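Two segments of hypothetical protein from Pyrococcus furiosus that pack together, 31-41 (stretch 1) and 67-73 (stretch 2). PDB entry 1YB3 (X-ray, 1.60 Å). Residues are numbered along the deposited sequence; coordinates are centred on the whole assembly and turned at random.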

ATOM      1  N   GLU A  31      -6.792  -5.982  15.150  1.00 20.62           N
ATOM      2  CA  GLU A  31      -7.987  -5.187  14.858  1.00 23.10           C
ATOM      3  C   GLU A  31      -8.572  -5.554  13.495  1.00 22.81           C
ATOM      4  O   GLU A  31      -9.781  -5.803  13.376  1.00 22.56           O
ATOM      5  CB  GLU A  31      -7.700  -3.686  14.937  1.00 26.36           C
ATOM      6  CG  GLU A  31      -7.485  -3.199  16.380  1.00 30.63           C
ATOM      7  CD  GLU A  31      -6.859  -1.825  16.476  1.00 35.06           C
ATOM      8  OE1 GLU A  31      -6.432  -1.265  15.441  1.00 36.13           O
ATOM      9  OE2 GLU A  31      -6.783  -1.303  17.613  1.00 38.89           O
ATOM     10  N   LEU A  32      -7.725  -5.612  12.469  1.00 19.60           N
ATOM     11  CA  LEU A  32      -8.242  -5.946  11.126  1.00 18.46           C
ATOM     12  C   LEU A  32      -8.641  -7.423  11.001  1.00 18.76           C
ATOM     13  O   LEU A  32      -9.526  -7.766  10.197  1.00 21.50           O
ATOM     14  CB  LEU A  32      -7.263  -5.522  10.012  1.00 16.39           C
ATOM     15  CG  LEU A  32      -6.946  -4.021   9.876  1.00 17.16           C
ATOM     16  CD1 LEU A  32      -6.072  -3.804   8.673  1.00 17.94           C
ATOM     17  CD2 LEU A  32      -8.224  -3.137   9.732  1.00 19.12           C
ATOM     18  N   LYS A  33      -8.017  -8.287  11.801  1.00 19.32           N
ATOM     19  CA  LYS A  33      -8.392  -9.694  11.860  1.00 23.19           C
ATOM     20  C   LYS A  33      -9.855  -9.760  12.306  1.00 23.26           C
ATOM     21  O   LYS A  33     -10.671 -10.469  11.704  1.00 21.61           O
ATOM     22  CB  LYS A  33      -7.497 -10.457  12.841  1.00 24.56           C
ATOM     23  CG  LYS A  33      -7.980 -11.857  13.210  1.00 29.47           C
ATOM     24  CD  LYS A  33      -7.812 -12.857  12.088  1.00 31.24           C
ATOM     25  CE  LYS A  33      -7.961 -14.284  12.629  1.00 33.36           C
ATOM     26  NZ  LYS A  33      -8.238 -15.269  11.572  1.00 34.10           N
ATOM     27  N   GLU A  34     -10.184  -8.985  13.338  1.00 21.48           N
ATOM     28  CA  GLU A  34     -11.562  -8.926  13.844  1.00 27.28           C
ATOM     29  C   GLU A  34     -12.522  -8.239  12.869  1.00 25.70           C
ATOM     30  O   GLU A  34     -13.638  -8.713  12.650  1.00 26.49           O
ATOM     31  CB  GLU A  34     -11.595  -8.239  15.216  1.00 30.47           C
ATOM     32  CG  GLU A  34     -10.919  -9.058  16.322  1.00 35.91           C
ATOM     33  CD  GLU A  34     -10.583  -8.240  17.569  1.00 38.85           C
ATOM     34  OE1 GLU A  34     -11.013  -7.063  17.654  1.00 43.85           O
ATOM     35  OE2 GLU A  34      -9.883  -8.778  18.470  1.00 42.24           O
ATOM     36  N   GLU A  35     -12.078  -7.141  12.263  1.00 23.15           N
ATOM     37  CA  GLU A  35     -12.964  -6.271  11.507  1.00 21.68           C
ATOM     38  C   GLU A  35     -13.192  -6.684  10.041  1.00 23.03           C
ATOM     39  O   GLU A  35     -14.313  -6.577   9.525  1.00 24.46           O
ATOM     40  CB  GLU A  35     -12.455  -4.835  11.597  1.00 24.52           C
ATOM     41  CG  GLU A  35     -12.543  -4.289  13.020  1.00 28.62           C
ATOM     42  CD  GLU A  35     -11.607  -3.114  13.284  1.00 32.68           C
ATOM     43  OE1 GLU A  35     -11.146  -2.465  12.319  1.00 33.89           O
ATOM     44  OE2 GLU A  35     -11.337  -2.845  14.473  1.00 34.42           O
ATOM     45  N   LEU A  36     -12.130  -7.134   9.376  1.00 20.25           N
ATOM     46  CA  LEU A  36     -12.181  -7.521   7.953  1.00 17.72           C
ATOM     47  C   LEU A  36     -12.673  -8.956   7.790  1.00 20.70           C
ATOM     48  O   LEU A  36     -12.007  -9.824   7.197  1.00 18.32           O
ATOM     49  CB  LEU A  36     -10.809  -7.318   7.270  1.00 18.58           C
ATOM     50  CG  LEU A  36     -10.249  -5.890   7.242  1.00 18.88           C
ATOM     51  CD1 LEU A  36      -8.988  -5.878   6.394  1.00 16.74           C
ATOM     52  CD2 LEU A  36     -11.227  -4.901   6.687  1.00 20.35           C
ATOM     53  N   LYS A  37     -13.864  -9.214   8.322  1.00 19.10           N
ATOM     54  CA  LYS A  37     -14.419 -10.550   8.230  1.00 20.93           C
ATOM     55  C   LYS A  37     -14.693 -10.848   6.754  1.00 17.07           C
ATOM     56  O   LYS A  37     -15.151  -9.973   6.022  1.00 17.90           O
ATOM     57  CB  LYS A  37     -15.699 -10.647   9.067  1.00 22.85           C
ATOM     58  CG  LYS A  37     -15.451 -10.733  10.586  1.00 22.86           C
ATOM     59  CD  LYS A  37     -16.759 -11.068  11.314  1.00 26.39           C
ATOM     60  CE  LYS A  37     -16.533 -11.179  12.821  1.00 30.83           C
ATOM     61  NZ  LYS A  37     -16.013  -9.890  13.358  1.00 30.35           N
ATOM     62  N   GLY A  38     -14.372 -12.074   6.325  1.00 18.27           N
ATOM     63  CA  GLY A  38     -14.470 -12.465   4.920  1.00 17.38           C
ATOM     64  C   GLY A  38     -13.141 -12.360   4.215  1.00 19.89           C
ATOM     65  O   GLY A  38     -12.986 -12.830   3.092  1.00 19.57           O
ATOM     66  N   PHE A  39     -12.174 -11.721   4.887  1.00 16.51           N
ATOM     67  CA  PHE A  39     -10.808 -11.663   4.369  1.00 15.77           C
ATOM     68  C   PHE A  39      -9.871 -12.460   5.265  1.00 16.88           C
ATOM     69  O   PHE A  39      -9.972 -12.396   6.490  1.00 16.87           O
ATOM     70  CB  PHE A  39     -10.307 -10.221   4.258  1.00 16.99           C
ATOM     71  CG  PHE A  39     -11.059  -9.386   3.262  1.00 16.53           C
ATOM     72  CD1 PHE A  39     -10.682  -9.362   1.904  1.00 18.18           C
ATOM     73  CD2 PHE A  39     -12.115  -8.587   3.681  1.00 16.35           C
ATOM     74  CE1 PHE A  39     -11.384  -8.575   0.976  1.00 18.96           C
ATOM     75  CE2 PHE A  39     -12.829  -7.796   2.762  1.00 18.25           C
ATOM     76  CZ  PHE A  39     -12.455  -7.787   1.398  1.00 17.89           C
ATOM     77  N   THR A  40      -8.969 -13.222   4.659  1.00 16.98           N
ATOM     78  CA  THR A  40      -7.985 -13.973   5.430  1.00 17.35           C
ATOM     79  C   THR A  40      -6.828 -13.059   5.818  1.00 17.99           C
ATOM     80  O   THR A  40      -6.102 -12.566   4.949  1.00 17.90           O
ATOM     81  CB  THR A  40      -7.457 -15.168   4.638  1.00 21.14           C
ATOM     82  OG1 THR A  40      -8.553 -16.042   4.327  1.00 21.55           O
ATOM     83  CG2 THR A  40      -6.423 -15.919   5.452  1.00 20.31           C
ATOM     84  N   VAL A  41      -6.683 -12.833   7.115  1.00 16.13           N
ATOM     85  CA  VAL A  41      -5.679 -11.869   7.623  1.00 17.39           C
ATOM     86  C   VAL A  41      -4.584 -12.679   8.298  1.00 18.41           C
ATOM     87  O   VAL A  41      -4.831 -13.347   9.299  1.00 19.44           O
ATOM     88  CB  VAL A  41      -6.289 -10.859   8.606  1.00 18.82           C
ATOM     89  CG1 VAL A  41      -5.210  -9.919   9.149  1.00 18.31           C
ATOM     90  CG2 VAL A  41      -7.382 -10.016   7.929  1.00 17.54           C
ATOM     91  N   ALA A  67       4.852  -6.262   8.455  1.00 18.07           N
ATOM     92  CA  ALA A  67       3.714  -6.255   7.522  1.00 17.40           C
ATOM     93  C   ALA A  67       2.941  -7.544   7.690  1.00 18.56           C
ATOM     94  O   ALA A  67       3.502  -8.562   8.083  1.00 19.12           O
ATOM     95  CB  ALA A  67       4.189  -6.077   6.065  1.00 19.18           C
ATOM     96  N   PHE A  68       1.650  -7.516   7.362  1.00 16.61           N
ATOM     97  CA  PHE A  68       0.839  -8.746   7.388  1.00 16.12           C
ATOM     98  C   PHE A  68      -0.029  -8.816   6.141  1.00 17.97           C
ATOM     99  O   PHE A  68      -0.538  -7.789   5.689  1.00 16.70           O
ATOM    100  CB  PHE A  68      -0.004  -8.880   8.672  1.00 17.41           C
ATOM    101  CG  PHE A  68      -0.953  -7.737   8.933  1.00 16.71           C
ATOM    102  CD1 PHE A  68      -2.295  -7.804   8.492  1.00 17.23           C
ATOM    103  CD2 PHE A  68      -0.531  -6.593   9.629  1.00 18.05           C
ATOM    104  CE1 PHE A  68      -3.184  -6.755   8.759  1.00 17.05           C
ATOM    105  CE2 PHE A  68      -1.408  -5.556   9.894  1.00 16.24           C
ATOM    106  CZ  PHE A  68      -2.753  -5.630   9.433  1.00 15.27           C
ATOM    107  N   ALA A  69      -0.159 -10.023   5.583  1.00 15.63           N
ATOM    108  CA  ALA A  69      -0.990 -10.266   4.394  1.00 16.73           C
ATOM    109  C   ALA A  69      -2.484 -10.181   4.701  1.00 15.45           C
ATOM    110  O   ALA A  69      -2.949 -10.598   5.786  1.00 16.34           O
ATOM    111  CB  ALA A  69      -0.679 -11.667   3.845  1.00 19.26           C
ATOM    112  N   VAL A  70      -3.217  -9.641   3.729  1.00 15.17           N
ATOM    113  CA  VAL A  70      -4.683  -9.669   3.695  1.00 15.87           C
ATOM    114  C   VAL A  70      -5.038 -10.234   2.319  1.00 16.16           C
ATOM    115  O   VAL A  70      -4.823  -9.592   1.314  1.00 17.50           O
ATOM    116  CB  VAL A  70      -5.310  -8.267   3.860  1.00 14.75           C
ATOM    117  CG1 VAL A  70      -6.863  -8.366   3.862  1.00 17.46           C
ATOM    118  CG2 VAL A  70      -4.809  -7.549   5.133  1.00 16.71           C
ATOM    119  N   LYS A  71      -5.534 -11.464   2.286  1.00 18.57           N
ATOM    120  CA  LYS A  71      -5.796 -12.141   1.010  1.00 16.94           C
ATOM    121  C   LYS A  71      -7.130 -11.659   0.437  1.00 15.36           C
ATOM    122  O   LYS A  71      -8.052 -11.387   1.193  1.00 17.48           O
ATOM    123  CB  LYS A  71      -5.826 -13.641   1.212  1.00 21.06           C
ATOM    124  CG  LYS A  71      -4.541 -14.194   1.829  1.00 25.36           C
ATOM    125  CD  LYS A  71      -4.526 -15.707   1.731  1.00 28.44           C
ATOM    126  CE  LYS A  71      -3.196 -16.247   2.197  1.00 33.74           C
ATOM    127  NZ  LYS A  71      -3.067 -17.678   1.789  1.00 35.95           N
ATOM    128  N   PRO A  72      -7.236 -11.543  -0.898  1.00 17.22           N
ATOM    129  CA  PRO A  72      -6.232 -11.847  -1.903  1.00 18.89           C
ATOM    130  C   PRO A  72      -5.401 -10.621  -2.283  1.00 17.49           C
ATOM    131  O   PRO A  72      -5.947  -9.546  -2.582  1.00 18.88           O
ATOM    132  CB  PRO A  72      -7.084 -12.312  -3.095  1.00 19.71           C
ATOM    133  CG  PRO A  72      -8.342 -11.473  -2.988  1.00 19.35           C
ATOM    134  CD  PRO A  72      -8.505 -11.104  -1.520  1.00 18.94           C
ATOM    135  N   GLY A  73      -4.076 -10.785  -2.262  1.00 18.17           N
ATOM    136  CA  GLY A  73      -3.188  -9.806  -2.896  1.00 17.65           C
ATOM    137  C   GLY A  73      -2.892  -8.556  -2.093  1.00 16.00           C
ATOM    138  O   GLY A  73      -2.279  -7.603  -2.606  1.00 19.35           O
TER
HETATM  139  O   HOH W   1      -9.644 -13.607   1.709  1.00 17.72           O

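Stretch 2 enters as a strand, and Ala67 is still too far back to touch stretch 1. Contact begins at Phe68, whose CA-to-CB bond points toward stretch 1 and whose buried ring, at chi1 near +60°, touches Leu32 and Val41. Phe68 CZ lies 3.9 Å from Leu32 CD1, which meets the ring at its edge, and Phe68 CD1 lies 3.7 Å from Val41 CG1. A broad, flat side chain suits this place because one ring spans two partners nine residues apart.

Ala69 contributes backbone rather than side chain: Ala69 O sits 3.5 Å from Val41 CA in a CA-H...O contact, and its CB points sideways and makes no contact within 4.5 Å.

Val70 pairs with Val41 in an antiparallel, non-hydrogen-bonded bridge, both side chains on the same face of the sheet. Val70 CG1 gathers a small apolar cluster, with Phe39 CB at 3.9 Å, Leu36 CD1 at 4.1 Å and Val41 CG2 at 4.4 Å. Branching at CB suits the extended backbone here, while Leu36, just past the helix, reaches in. The type II turn from Leu36 to Phe39 then redirects the chain toward the strand; Gly38 sits at phi 97°, where a CB would jam against Lys37 O, so glycine fits.

Lys71 N donates to Thr40 O at 2.9 Å and 170°, the one direct hydrogen bond between the stretches. A water continues the pairing, accepting from Thr40 N at 3.1 Å and donating to Lys71 O at 2.8 Å. Thr40 CB and Lys71 CB are 4.1 Å apart on the face that carries both residues, which are exposed, and the lysine's extended chain leads its amine away.

Pro72, after a cis peptide bond, closes the contact: Pro72 CD lies 4.4 Å from Phe39 CD1, at the edge of that ring. In all, 394 Å² is buried, both sides summed, most of the side-chain contacts being apolar.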